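Local coordinates for Alpha/beta hydrolase fold protein (Nakamurella multipartita, PDB 4Y7D) that probably acts as a hydrolase of the alpha/beta hydrolase fold, although its substrate and the reaction it catalyses are not established, at residues 108-116 and 127-135; 242-253 and 268-278. All coordinates share one frame; numbering follows the deposited sequence.

Interaction 1: residues 108-116 and 127-135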
ATOM      1  N   GLY A 108       5.037   0.164   2.537  1.00 17.61           N
ATOM      2  CA  GLY A 108       5.791   1.410   2.442  1.00 18.46           C
ATOM      3  C   GLY A 108       4.963   2.678   2.207  1.00 17.76           C
ATOM      4  O   GLY A 108       5.493   3.758   2.321  1.00 18.80           O
ATOM      5  N   GLY A 109       3.655   2.563   2.003  1.00 16.49           N
ATOM      6  CA  GLY A 109       2.790   3.749   2.043  1.00 17.57           C
ATOM      7  C   GLY A 109       2.503   4.302   3.451  1.00 17.71           C
ATOM      8  O   GLY A 109       1.939   5.381   3.610  1.00 18.01           O
ATOM      9  N   GLY A 110       2.827   3.511   4.461  1.00 17.53           N
ATOM     10  CA  GLY A 110       2.612   3.901   5.838  1.00 17.28           C
ATOM     11  C   GLY A 110       3.221   5.207   6.265  1.00 18.00           C
ATOM     12  O   GLY A 110       2.526   6.052   6.789  1.00 17.59           O
ATOM     13  N   PRO A 111       4.551   5.370   6.074  1.00 17.63           N
ATOM     14  CA  PRO A 111       5.098   6.548   6.689  1.00 17.67           C
ATOM     15  C   PRO A 111       4.510   7.881   6.288  1.00 17.65           C
ATOM     16  O   PRO A 111       4.233   8.713   7.146  1.00 17.98           O
ATOM     17  CB  PRO A 111       6.607   6.430   6.385  1.00 17.71           C
ATOM     18  CG  PRO A 111       6.843   4.960   6.375  1.00 18.22           C
ATOM     19  CD  PRO A 111       5.614   4.398   5.721  1.00 18.90           C
ATOM     20  N   SER A 112       4.329   8.099   4.994  1.00 17.36           N
ATOM     21  CA  SER A 112       3.787   9.348   4.486  1.00 17.02           C
ATOM     22  C   SER A 112       2.291   9.469   4.889  1.00 17.39           C
ATOM     23  O   SER A 112       1.816  10.572   5.158  1.00 17.99           O
ATOM     24  CB  SER A 112       3.933   9.413   2.980  1.00 17.88           C
ATOM     25  OG  SER A 112       3.288   8.362   2.262  1.00 16.81           O
ATOM     26  N   SER A 113       1.603   8.360   4.965  1.00 16.57           N
ATOM     27  CA  SER A 113       0.160   8.392   5.345  1.00 17.20           C
ATOM     28  C   SER A 113       0.032   8.730   6.838  1.00 17.53           C
ATOM     29  O   SER A 113      -0.838   9.561   7.235  1.00 19.70           O
ATOM     30  CB  SER A 113      -0.498   7.072   5.029  1.00 17.03           C
ATOM     31  OG  SER A 113      -0.438   6.766   3.636  1.00 17.55           O
ATOM     32  N   TYR A 114       0.841   8.066   7.687  1.00 17.97           N
ATOM     33  CA  TYR A 114       0.872   8.407   9.086  1.00 18.18           C
ATOM     34  C   TYR A 114       1.241   9.877   9.294  1.00 19.00           C
ATOM     35  O   TYR A 114       0.600  10.560  10.136  1.00 20.34           O
ATOM     36  CB  TYR A 114       1.791   7.527   9.887  1.00 18.35           C
ATOM     37  CG  TYR A 114       1.307   6.112  10.094  1.00 17.43           C
ATOM     38  CD1 TYR A 114       0.014   5.841  10.605  1.00 17.36           C
ATOM     39  CD2 TYR A 114       2.107   5.037   9.756  1.00 18.00           C
ATOM     40  CE1 TYR A 114      -0.402   4.561  10.846  1.00 18.59           C
ATOM     41  CE2 TYR A 114       1.702   3.721   9.996  1.00 18.30           C
ATOM     42  CZ  TYR A 114       0.437   3.478  10.516  1.00 19.24           C
ATOM     43  OH  TYR A 114       0.019   2.202  10.756  1.00 19.32           O
ATOM     44  N   ARG A 115       2.223  10.386   8.565  1.00 18.75           N
ATOM     45  CA  ARG A 115       2.547  11.811   8.698  1.00 19.18           C
ATOM     46  C   ARG A 115       1.378  12.756   8.317  1.00 19.42           C
ATOM     47  O   ARG A 115       1.201  13.833   8.918  1.00 19.71           O
ATOM     48  CB  ARG A 115       3.808  12.189   7.920  1.00 20.26           C
ATOM     49  CG  ARG A 115       5.121  11.643   8.493  1.00 21.87           C
ATOM     50  CD  ARG A 115       5.305  11.949   9.981  1.00 23.81           C
ATOM     51  NE  ARG A 115       5.480  13.385  10.179  1.00 25.34           N
ATOM     52  CZ  ARG A 115       5.312  14.022  11.322  1.00 27.52           C
ATOM     53  NH1 ARG A 115       4.823  13.402  12.405  1.00 27.26           N
ATOM     54  NH2 ARG A 115       5.559  15.329  11.349  1.00 29.52           N
ATOM     55  N   LEU A 116       0.639  12.385   7.287  1.00 18.39           N
ATOM     56  CA  LEU A 116      -0.513  13.172   6.871  1.00 19.09           C
ATOM     57  C   LEU A 116      -1.544  13.185   8.007  1.00 19.25           C
ATOM     58  O   LEU A 116      -2.045  14.238   8.409  1.00 19.62           O
ATOM     59  CB  LEU A 116      -1.129  12.575   5.607  1.00 18.58           C
ATOM     60  CG  LEU A 116      -2.331  13.352   5.043  1.00 18.95           C
ATOM     61  CD1 LEU A 116      -1.928  14.759   4.573  1.00 19.64           C
ATOM     62  CD2 LEU A 116      -2.994  12.604   3.920  1.00 19.87           C
ATOM     63  N   LEU A 127      -8.548   6.495   8.660  1.00 18.30           N
ATOM     64  CA  LEU A 127      -7.323   5.868   8.222  1.00 17.98           C
ATOM     65  C   LEU A 127      -7.469   4.340   8.283  1.00 18.13           C
ATOM     66  O   LEU A 127      -7.766   3.800   9.321  1.00 18.88           O
ATOM     67  CB  LEU A 127      -6.154   6.337   9.114  1.00 18.14           C
ATOM     68  CG  LEU A 127      -4.745   5.745   8.849  1.00 18.77           C
ATOM     69  CD1 LEU A 127      -4.284   6.001   7.416  1.00 18.60           C
ATOM     70  CD2 LEU A 127      -3.848   6.368   9.887  1.00 18.94           C
ATOM     71  N   VAL A 128      -7.198   3.673   7.170  1.00 17.18           N
ATOM     72  CA  VAL A 128      -7.022   2.233   7.137  1.00 18.28           C
ATOM     73  C   VAL A 128      -5.583   1.942   6.757  1.00 18.48           C
ATOM     74  O   VAL A 128      -5.132   2.315   5.656  1.00 17.16           O
ATOM     75  CB  VAL A 128      -7.979   1.578   6.157  1.00 18.96           C
ATOM     76  CG1 VAL A 128      -7.763   0.068   6.083  1.00 19.77           C
ATOM     77  CG2 VAL A 128      -9.416   1.882   6.591  1.00 19.60           C
ATOM     78  N   SER A 129      -4.886   1.296   7.681  1.00 18.21           N
ATOM     79  CA  SER A 129      -3.453   1.094   7.565  1.00 18.70           C
ATOM     80  C   SER A 129      -3.148  -0.395   7.576  1.00 18.76           C
ATOM     81  O   SER A 129      -3.227  -1.080   8.614  1.00 18.18           O
ATOM     82  CB  SER A 129      -2.757   1.815   8.663  1.00 20.39           C
ATOM     83  OG  SER A 129      -1.382   1.641   8.556  1.00 23.22           O
ATOM     84  N   VAL A 130      -2.764  -0.898   6.410  1.00 17.60           N
ATOM     85  CA  VAL A 130      -2.598  -2.349   6.194  1.00 17.69           C
ATOM     86  C   VAL A 130      -1.104  -2.654   6.233  1.00 17.36           C
ATOM     87  O   VAL A 130      -0.347  -2.118   5.416  1.00 17.36           O
ATOM     88  CB  VAL A 130      -3.178  -2.737   4.843  1.00 17.93           C
ATOM     89  CG1 VAL A 130      -3.122  -4.250   4.614  1.00 18.51           C
ATOM     90  CG2 VAL A 130      -4.638  -2.250   4.775  1.00 19.04           C
ATOM     91  N   ALA A 131      -0.703  -3.521   7.169  1.00 17.00           N
ATOM     92  CA  ALA A 131       0.689  -3.991   7.285  1.00 18.24           C
ATOM     93  C   ALA A 131       1.666  -2.885   6.917  1.00 18.26           C
ATOM     94  O   ALA A 131       2.510  -3.045   6.023  1.00 18.60           O
ATOM     95  CB  ALA A 131       0.899  -5.224   6.429  1.00 18.66           C
ATOM     96  N   ALA A 132       1.569  -1.765   7.630  1.00 18.03           N
ATOM     97  CA  ALA A 132       2.236  -0.528   7.235  1.00 17.50           C
ATOM     98  C   ALA A 132       3.455  -0.250   8.083  1.00 17.30           C
ATOM     99  O   ALA A 132       3.447  -0.413   9.316  1.00 18.08           O
ATOM    100  CB  ALA A 132       1.274   0.647   7.300  1.00 18.16           C
ATOM    101  N   VAL A 133       4.494   0.253   7.427  1.00 17.87           N
ATOM    102  CA  VAL A 133       5.661   0.684   8.134  1.00 17.57           C
ATOM    103  C   VAL A 133       5.332   1.900   9.026  1.00 17.84           C
ATOM    104  O   VAL A 133       4.976   2.960   8.538  1.00 17.85           O
ATOM    105  CB  VAL A 133       6.818   0.996   7.171  1.00 18.08           C
ATOM    106  CG1 VAL A 133       8.014   1.577   7.909  1.00 18.41           C
ATOM    107  CG2 VAL A 133       7.258  -0.249   6.405  1.00 18.72           C
ATOM    108  N   SER A 134       5.551   1.727  10.319  1.00 17.42           N
ATOM    109  CA  SER A 134       5.092   2.674  11.356  1.00 18.28           C
ATOM    110  C   SER A 134       6.242   3.227  12.191  1.00 18.31           C
ATOM    111  O   SER A 134       6.021   4.095  13.081  1.00 18.00           O
ATOM    112  CB  SER A 134       4.057   1.999  12.254  1.00 17.59           C
ATOM    113  OG  SER A 134       4.623   0.842  12.879  1.00 17.49           O
ATOM    114  N   HIS A 135       7.469   2.762  11.912  1.00 20.08           N
ATOM    115  CA  HIS A 135       8.643   3.257  12.590  1.00 19.45           C
ATOM    116  C   HIS A 135       9.846   2.866  11.758  1.00 19.67           C
ATOM    117  O   HIS A 135       9.680   2.374  10.657  1.00 19.19           O
ATOM    118  CB  HIS A 135       8.745   2.795  14.063  1.00 21.02           C
ATOM    119  CG  HIS A 135       8.886   1.302  14.273  1.00 21.87           C
ATOM    120  ND1 HIS A 135      10.002   0.588  13.889  1.00 22.43           N
ATOM    121  CD2 HIS A 135       8.064   0.408  14.886  1.00 22.50           C
ATOM    122  CE1 HIS A 135       9.854  -0.684  14.249  1.00 23.92           C
ATOM    123  NE2 HIS A 135       8.673  -0.817  14.832  1.00 22.29           N
TER
HETATM  124  O   HOH W   1       1.364  -0.009  10.975  1.00 18.74           O
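G110 and A132 mark the closest backbone approach of the two segments, with CA atoms 4.7 Å apart. Helix 110-119 here lies against the end of strand 124-130 and the loop that follows it. They belong to a beta-alpha-beta unit of the alpha/beta hydrolase fold, in which strand 101-106 leads into the helix and the helix into the next strand. G110 CA rests 3.8 Å from A132 CB. A side chain on G110 would run into V133 O and that same methyl, so the near approach depends on the glycine. One residue on, P111 CD lies 3.2 Å from V133 O. The proline N has no hydrogen to offer this carbonyl. CB and CG1 of V133 pack on the proline ring.

Y114 carries most of the remaining contact. Its CG stands anti to the carbonyl carbon (chi1 -72°), which sends the ring from the helix down to the strand. V133 O sits at the ring edge, near its plane, 3.7 Å from CE2. L127 crosses the tyrosine at about a right angle, with CD2 4.0 Å from Y114 CD1. S134 CB also touches CE2, while S134 OG turns to F257 O. L235 and I238 add further packing to the tyrosine.

With OG anti to the backbone N (chi1 -179°), S129 brings its hydroxyl to the tyrosine, and OG donates to Y114 OH over 2.7 Å. A water also bonds to Y114 OH and donates to A132 O. On the helix, S113 OG and S113 N meet G109 O from opposite faces of its plane.

Every touching residue is buried. The tyrosine hydroxyl therefore enters an otherwise largely apolar interface with two polar partners, a serine and a water. Together they tie the ring's far end to both the strand and the loop.

Interaction 2: residues 242-253 and 268-278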
ATOM      1  N   THR A 242      -9.354   4.836  13.067  1.00 19.58           N
ATOM      2  CA  THR A 242      -8.227   4.114  12.450  1.00 18.94           C
ATOM      3  C   THR A 242      -8.405   2.638  12.606  1.00 19.41           C
ATOM      4  O   THR A 242      -8.721   2.161  13.719  1.00 20.17           O
ATOM      5  CB  THR A 242      -6.852   4.558  13.022  1.00 19.91           C
ATOM      6  OG1 THR A 242      -6.566   5.924  12.692  1.00 19.74           O
ATOM      7  CG2 THR A 242      -5.715   3.721  12.437  1.00 18.45           C
ATOM      8  N   LEU A 243      -8.250   1.915  11.486  1.00 17.57           N
ATOM      9  CA  LEU A 243      -8.276   0.474  11.440  1.00 18.48           C
ATOM     10  C   LEU A 243      -6.893   0.061  10.993  1.00 18.38           C
ATOM     11  O   LEU A 243      -6.455   0.476   9.939  1.00 18.46           O
ATOM     12  CB  LEU A 243      -9.349  -0.021  10.472  1.00 19.02           C
ATOM     13  CG  LEU A 243      -9.338  -1.468  10.039  1.00 20.02           C
ATOM     14  CD1 LEU A 243      -9.527  -2.386  11.235  1.00 21.77           C
ATOM     15  CD2 LEU A 243     -10.431  -1.695   8.979  1.00 21.00           C
ATOM     16  N   VAL A 244      -6.242  -0.780  11.791  1.00 17.56           N
ATOM     17  CA  VAL A 244      -4.909  -1.325  11.518  1.00 17.26           C
ATOM     18  C   VAL A 244      -5.090  -2.836  11.258  1.00 18.59           C
ATOM     19  O   VAL A 244      -5.733  -3.504  12.060  1.00 18.91           O
ATOM     20  CB  VAL A 244      -4.013  -1.121  12.719  1.00 17.44           C
ATOM     21  CG1 VAL A 244      -2.597  -1.563  12.389  1.00 17.32           C
ATOM     22  CG2 VAL A 244      -4.013   0.348  13.159  1.00 18.59           C
ATOM     23  N   VAL A 245      -4.564  -3.330  10.148  1.00 17.88           N
ATOM     24  CA  VAL A 245      -4.771  -4.722   9.706  1.00 18.95           C
ATOM     25  C   VAL A 245      -3.430  -5.411   9.532  1.00 19.90           C
ATOM     26  O   VAL A 245      -2.582  -4.918   8.766  1.00 18.05           O
ATOM     27  CB  VAL A 245      -5.553  -4.803   8.389  1.00 19.27           C
ATOM     28  CG1 VAL A 245      -5.821  -6.254   7.996  1.00 20.26           C
ATOM     29  CG2 VAL A 245      -6.845  -4.014   8.470  1.00 20.51           C
ATOM     30  N   SER A 246      -3.275  -6.569  10.200  1.00 19.47           N
ATOM     31  CA  SER A 246      -2.055  -7.352  10.131  1.00 19.58           C
ATOM     32  C   SER A 246      -2.329  -8.845   9.921  1.00 19.29           C
ATOM     33  O   SER A 246      -3.105  -9.462  10.597  1.00 18.56           O
ATOM     34  CB  SER A 246      -1.218  -7.166  11.407  1.00 20.97           C
ATOM     35  OG  SER A 246      -0.069  -8.002  11.410  1.00 21.55           O
ATOM     36  N   GLY A 247      -1.636  -9.425   8.962  1.00 18.96           N
ATOM     37  CA  GLY A 247      -1.608 -10.870   8.791  1.00 19.22           C
ATOM     38  C   GLY A 247      -0.540 -11.452   9.682  1.00 19.68           C
ATOM     39  O   GLY A 247       0.615 -10.977   9.690  1.00 19.66           O
ATOM     40  N   THR A 248      -0.887 -12.505  10.441  1.00 19.35           N
ATOM     41  CA  THR A 248       0.037 -12.972  11.474  1.00 21.29           C
ATOM     42  C   THR A 248       1.302 -13.637  10.929  1.00 21.76           C
ATOM     43  O   THR A 248       2.288 -13.759  11.665  1.00 23.06           O
ATOM     44  CB  THR A 248      -0.626 -13.947  12.466  1.00 21.83           C
ATOM     45  OG1 THR A 248      -0.889 -15.220  11.843  1.00 22.04           O
ATOM     46  CG2 THR A 248      -1.843 -13.328  13.080  1.00 21.62           C
ATOM     47  N   ALA A 249       1.263 -14.055   9.671  1.00 22.07           N
ATOM     48  CA  ALA A 249       2.397 -14.708   9.029  1.00 22.29           C
ATOM     49  C   ALA A 249       3.158 -13.767   8.077  1.00 21.79           C
ATOM     50  O   ALA A 249       3.985 -14.247   7.317  1.00 22.19           O
ATOM     51  CB  ALA A 249       1.929 -15.904   8.271  1.00 23.38           C
ATOM     52  N   ASP A 250       2.965 -12.464   8.205  1.00 20.51           N
ATOM     53  CA  ASP A 250       3.567 -11.487   7.288  1.00 20.81           C
ATOM     54  C   ASP A 250       5.080 -11.529   7.499  1.00 21.66           C
ATOM     55  O   ASP A 250       5.552 -11.291   8.624  1.00 22.09           O
ATOM     56  CB  ASP A 250       3.038 -10.100   7.622  1.00 19.89           C
ATOM     57  CG  ASP A 250       3.297  -9.078   6.564  1.00 20.02           C
ATOM     58  OD1 ASP A 250       4.331  -9.112   5.851  1.00 20.68           O
ATOM     59  OD2 ASP A 250       2.431  -8.189   6.458  1.00 19.72           O
ATOM     60  N   SER A 251       5.825 -11.779   6.420  1.00 22.33           N
ATOM     61  CA  SER A 251       7.280 -11.804   6.495  1.00 23.94           C
ATOM     62  C   SER A 251       7.902 -10.542   5.884  1.00 23.96           C
ATOM     63  O   SER A 251       9.128 -10.445   5.803  1.00 24.05           O
ATOM     64  CB  SER A 251       7.796 -13.022   5.734  1.00 24.43           C
ATOM     65  OG  SER A 251       7.454 -12.914   4.356  1.00 25.14           O
ATOM     66  N   ASP A 252       7.075  -9.625   5.436  1.00 22.46           N
ATOM     67  CA  ASP A 252       7.540  -8.434   4.734  1.00 23.65           C
ATOM     68  C   ASP A 252       7.544  -7.236   5.711  1.00 23.18           C
ATOM     69  O   ASP A 252       8.598  -6.627   5.981  1.00 23.15           O
ATOM     70  CB  ASP A 252       6.581  -8.201   3.557  1.00 24.68           C
ATOM     71  CG  ASP A 252       7.125  -7.219   2.522  1.00 27.96           C
ATOM     72  OD1 ASP A 252       7.791  -6.266   2.956  1.00 30.41           O
ATOM     73  OD2 ASP A 252       6.854  -7.396   1.297  1.00 26.26           O
ATOM     74  N   VAL A 253       6.378  -6.927   6.284  1.00 21.33           N
ATOM     75  CA  VAL A 253       6.288  -5.934   7.360  1.00 20.36           C
ATOM     76  C   VAL A 253       5.843  -6.671   8.610  1.00 20.60           C
ATOM     77  O   VAL A 253       4.690  -7.181   8.686  1.00 21.79           O
ATOM     78  CB  VAL A 253       5.317  -4.794   6.994  1.00 19.29           C
ATOM     79  CG1 VAL A 253       5.081  -3.843   8.170  1.00 19.39           C
ATOM     80  CG2 VAL A 253       5.866  -4.037   5.796  1.00 20.70           C
ATOM     81  N   SER A 268      -7.923   3.372  18.104  1.00 20.90           N
ATOM     82  CA  SER A 268      -7.739   2.502  16.933  1.00 19.80           C
ATOM     83  C   SER A 268      -8.168   1.096  17.206  1.00 20.69           C
ATOM     84  O   SER A 268      -8.261   0.653  18.363  1.00 20.72           O
ATOM     85  CB  SER A 268      -6.268   2.550  16.412  1.00 19.55           C
ATOM     86  OG  SER A 268      -5.429   1.894  17.312  1.00 21.49           O
ATOM     87  N   GLU A 269      -8.506   0.406  16.135  1.00 20.70           N
ATOM     88  CA  GLU A 269      -8.864  -0.999  16.141  0.60 21.75           C
ATOM     89  C   GLU A 269      -7.784  -1.786  15.396  1.00 20.53           C
ATOM     90  O   GLU A 269      -7.369  -1.366  14.306  1.00 20.96           O
ATOM     91  CB  GLU A 269     -10.165  -1.219  15.392  0.60 23.46           C
ATOM     92  CG  GLU A 269     -11.338  -0.442  15.911  0.60 26.46           C
ATOM     93  CD  GLU A 269     -12.585  -0.753  15.104  0.60 29.80           C
ATOM     94  OE1 GLU A 269     -12.520  -1.073  13.871  0.60 35.51           O
ATOM     95  OE2 GLU A 269     -13.644  -0.688  15.712  0.60 36.25           O
ATOM     96  N   LEU A 270      -7.358  -2.901  15.964  1.00 19.31           N
ATOM     97  CA  LEU A 270      -6.387  -3.791  15.342  1.00 19.73           C
ATOM     98  C   LEU A 270      -7.080  -5.096  14.973  1.00 18.85           C
ATOM     99  O   LEU A 270      -7.727  -5.722  15.813  1.00 18.12           O
ATOM    100  CB  LEU A 270      -5.252  -4.085  16.333  1.00 20.58           C
ATOM    101  CG  LEU A 270      -4.124  -4.996  15.870  1.00 20.50           C
ATOM    102  CD1 LEU A 270      -3.424  -4.532  14.594  1.00 19.83           C
ATOM    103  CD2 LEU A 270      -3.153  -5.070  17.044  1.00 22.66           C
ATOM    104  N   VAL A 271      -6.949  -5.498  13.711  1.00 18.97           N
ATOM    105  CA  VAL A 271      -7.499  -6.749  13.216  1.00 19.18           C
ATOM    106  C   VAL A 271      -6.354  -7.650  12.723  1.00 19.34           C
ATOM    107  O   VAL A 271      -5.587  -7.286  11.808  1.00 20.40           O
ATOM    108  CB  VAL A 271      -8.516  -6.470  12.075  1.00 20.03           C
ATOM    109  CG1 VAL A 271      -8.917  -7.733  11.374  1.00 20.39           C
ATOM    110  CG2 VAL A 271      -9.721  -5.731  12.625  1.00 21.75           C
ATOM    111  N   HIS A 272      -6.260  -8.831  13.317  1.00 19.42           N
ATOM    112  CA  HIS A 272      -5.330  -9.860  12.917  1.00 20.13           C
ATOM    113  C   HIS A 272      -6.005 -10.869  11.969  1.00 20.36           C
ATOM    114  O   HIS A 272      -7.138 -11.300  12.203  1.00 20.79           O
ATOM    115  CB  HIS A 272      -4.843 -10.635  14.149  1.00 20.06           C
ATOM    116  CG  HIS A 272      -4.192  -9.788  15.175  1.00 20.85           C
ATOM    117  ND1 HIS A 272      -2.894  -9.311  15.049  1.00 21.91           N
ATOM    118  CD2 HIS A 272      -4.651  -9.317  16.358  1.00 22.04           C
ATOM    119  CE1 HIS A 272      -2.595  -8.599  16.113  1.00 21.72           C
ATOM    120  NE2 HIS A 272      -3.649  -8.577  16.914  1.00 22.78           N
ATOM    121  N   LEU A 273      -5.281 -11.291  10.940  1.00 19.42           N
ATOM    122  CA  LEU A 273      -5.731 -12.316  10.045  1.00 20.54           C
ATOM    123  C   LEU A 273      -4.736 -13.471  10.246  1.00 21.37           C
ATOM    124  O   LEU A 273      -3.558 -13.362   9.888  1.00 21.45           O
ATOM    125  CB  LEU A 273      -5.749 -11.775   8.615  1.00 20.30           C
ATOM    126  CG  LEU A 273      -6.911 -10.820   8.309  1.00 20.22           C
ATOM    127  CD1 LEU A 273      -6.669 -10.069   7.038  1.00 19.89           C
ATOM    128  CD2 LEU A 273      -8.258 -11.556   8.262  1.00 21.09           C
ATOM    129  N   ASP A 274      -5.218 -14.522  10.888  1.00 21.06           N
ATOM    130  CA  ASP A 274      -4.419 -15.658  11.266  1.00 21.86           C
ATOM    131  C   ASP A 274      -3.865 -16.350  10.013  1.00 22.10           C
ATOM    132  O   ASP A 274      -4.606 -16.688   9.105  1.00 22.63           O
ATOM    133  CB  ASP A 274      -5.254 -16.657  12.050  1.00 22.79           C
ATOM    134  CG  ASP A 274      -5.466 -16.283  13.518  1.00 23.46           C
ATOM    135  OD1 ASP A 274      -4.708 -15.448  14.051  1.00 22.74           O
ATOM    136  OD2 ASP A 274      -6.347 -16.961  14.145  1.00 23.98           O
ATOM    137  N   ALA A 275      -2.566 -16.566   9.987  1.00 22.06           N
ATOM    138  CA  ALA A 275      -1.884 -17.194   8.852  1.00 23.02           C
ATOM    139  C   ALA A 275      -1.959 -16.293   7.618  1.00 22.48           C
ATOM    140  O   ALA A 275      -1.836 -16.740   6.483  1.00 24.75           O
ATOM    141  CB  ALA A 275      -2.411 -18.615   8.585  1.00 24.02           C
ATOM    142  N   GLY A 276      -2.109 -15.001   7.826  1.00 21.38           N
ATOM    143  CA  GLY A 276      -2.118 -14.053   6.710  1.00 19.90           C
ATOM    144  C   GLY A 276      -0.715 -13.639   6.309  1.00 20.56           C
ATOM    145  O   GLY A 276       0.123 -13.364   7.153  1.00 20.14           O
ATOM    146  N   THR A 277      -0.493 -13.569   5.009  1.00 20.61           N
ATOM    147  CA  THR A 277       0.740 -13.025   4.416  1.00 20.81           C
ATOM    148  C   THR A 277       0.652 -11.494   4.339  1.00 20.17           C
ATOM    149  O   THR A 277      -0.298 -10.891   4.804  1.00 19.10           O
ATOM    150  CB  THR A 277       0.924 -13.558   2.967  1.00 21.50           C
ATOM    151  OG1 THR A 277      -0.112 -13.031   2.118  1.00 21.72           O
ATOM    152  CG2 THR A 277       0.905 -15.020   2.929  1.00 23.66           C
ATOM    153  N   HIS A 278       1.646 -10.867   3.734  1.00 20.04           N
ATOM    154  CA  HIS A 278       1.601  -9.427   3.493  1.00 19.34           C
ATOM    155  C   HIS A 278       0.381  -8.977   2.660  1.00 18.84           C
ATOM    156  O   HIS A 278      -0.056  -7.830   2.777  1.00 18.27           O
ATOM    157  CB  HIS A 278       2.906  -8.972   2.829  1.00 19.52           C
ATOM    158  CG  HIS A 278       3.153  -7.506   2.922  1.00 19.32           C
ATOM    159  ND1 HIS A 278       3.033  -6.795   4.111  1.00 18.56           N
ATOM    160  CD2 HIS A 278       3.616  -6.632   2.003  1.00 20.37           C
ATOM    161  CE1 HIS A 278       3.401  -5.545   3.905  1.00 19.21           C
ATOM    162  NE2 HIS A 278       3.754  -5.422   2.632  1.00 21.05           N
TER
HETATM  163  O   HOH W   2      -0.742  -9.810  13.349  1.00 24.41           O
HETATM  164  O   HOH W   3      -0.272  -8.622   6.489  1.00 17.93           O
HETATM  165  O   HOH W   4      -2.244 -16.666  14.086  1.00 29.61           O
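H278 and D250 meet just beyond two neighbouring parallel strands, 242-247 and 269-273, of the alpha/beta hydrolase sheet. Helix 255-264 links the strands in a beta-alpha-beta unit. Of all residues here, H278 has the most surface buried by the contact. Its ND1 donates to the syn lone pair of D250 OD2 at 2.8 Å, and the oxygen lies in the ring plane. D252 CB sits over one ring face, 3.7 Å from the centroid, in a CH-pi contact. V253 CG2 comes within 3.5 Å of H278 CE1. H278 NE2 bonds to S107 OG, and this Ser-His-Asp array is consistent with the catalytic triad of alpha/beta hydrolases. D250 OD1 accepts from D252 N, an Asx turn, and from V253 N, which extends it to an Asx motif. With alanine in place of D250, H278 ND1 and these two N-H groups would probably lose their acceptors, and the imidazole would be freer to turn.

V244 belongs to the strand pairing. Its N donates to E269 O, and its O accepts from V271 N at 2.9 Å. Its CG1 packs 3.8 Å from L270 CD1, on the sheet face where V244 also touches helix 255-264.

T248 continues the pairing past the strand ends. T248 OG1 accepts from A275 N at 2.8 Å. T248 N reaches L273 O at 2.9 Å, and G276 N bonds to that oxygen from the opposite face of its plane.

Overall arrangement
Interactions 1 and 2 share one sheet: strand 124-130, from interaction 1, neighbours strand 242-247, from interaction 2. S129 N probably bonds to L243 O, and A131 N to V245 O. Interaction 1 is wholly buried and sets a helix against a strand and its loop, mostly by side-chain packing round one tyrosine. Interaction 2 is only partly buried and pairs two strands by main-chain bonds at the sheet margin, where 269-273 is the outermost strand. The direct side-chain hydrogen bonds between its segments lie in the loops beyond the strands. The segments of the two interactions meet at A131, whose CB touches D250 OD2 and whose O lies near H278 CE1.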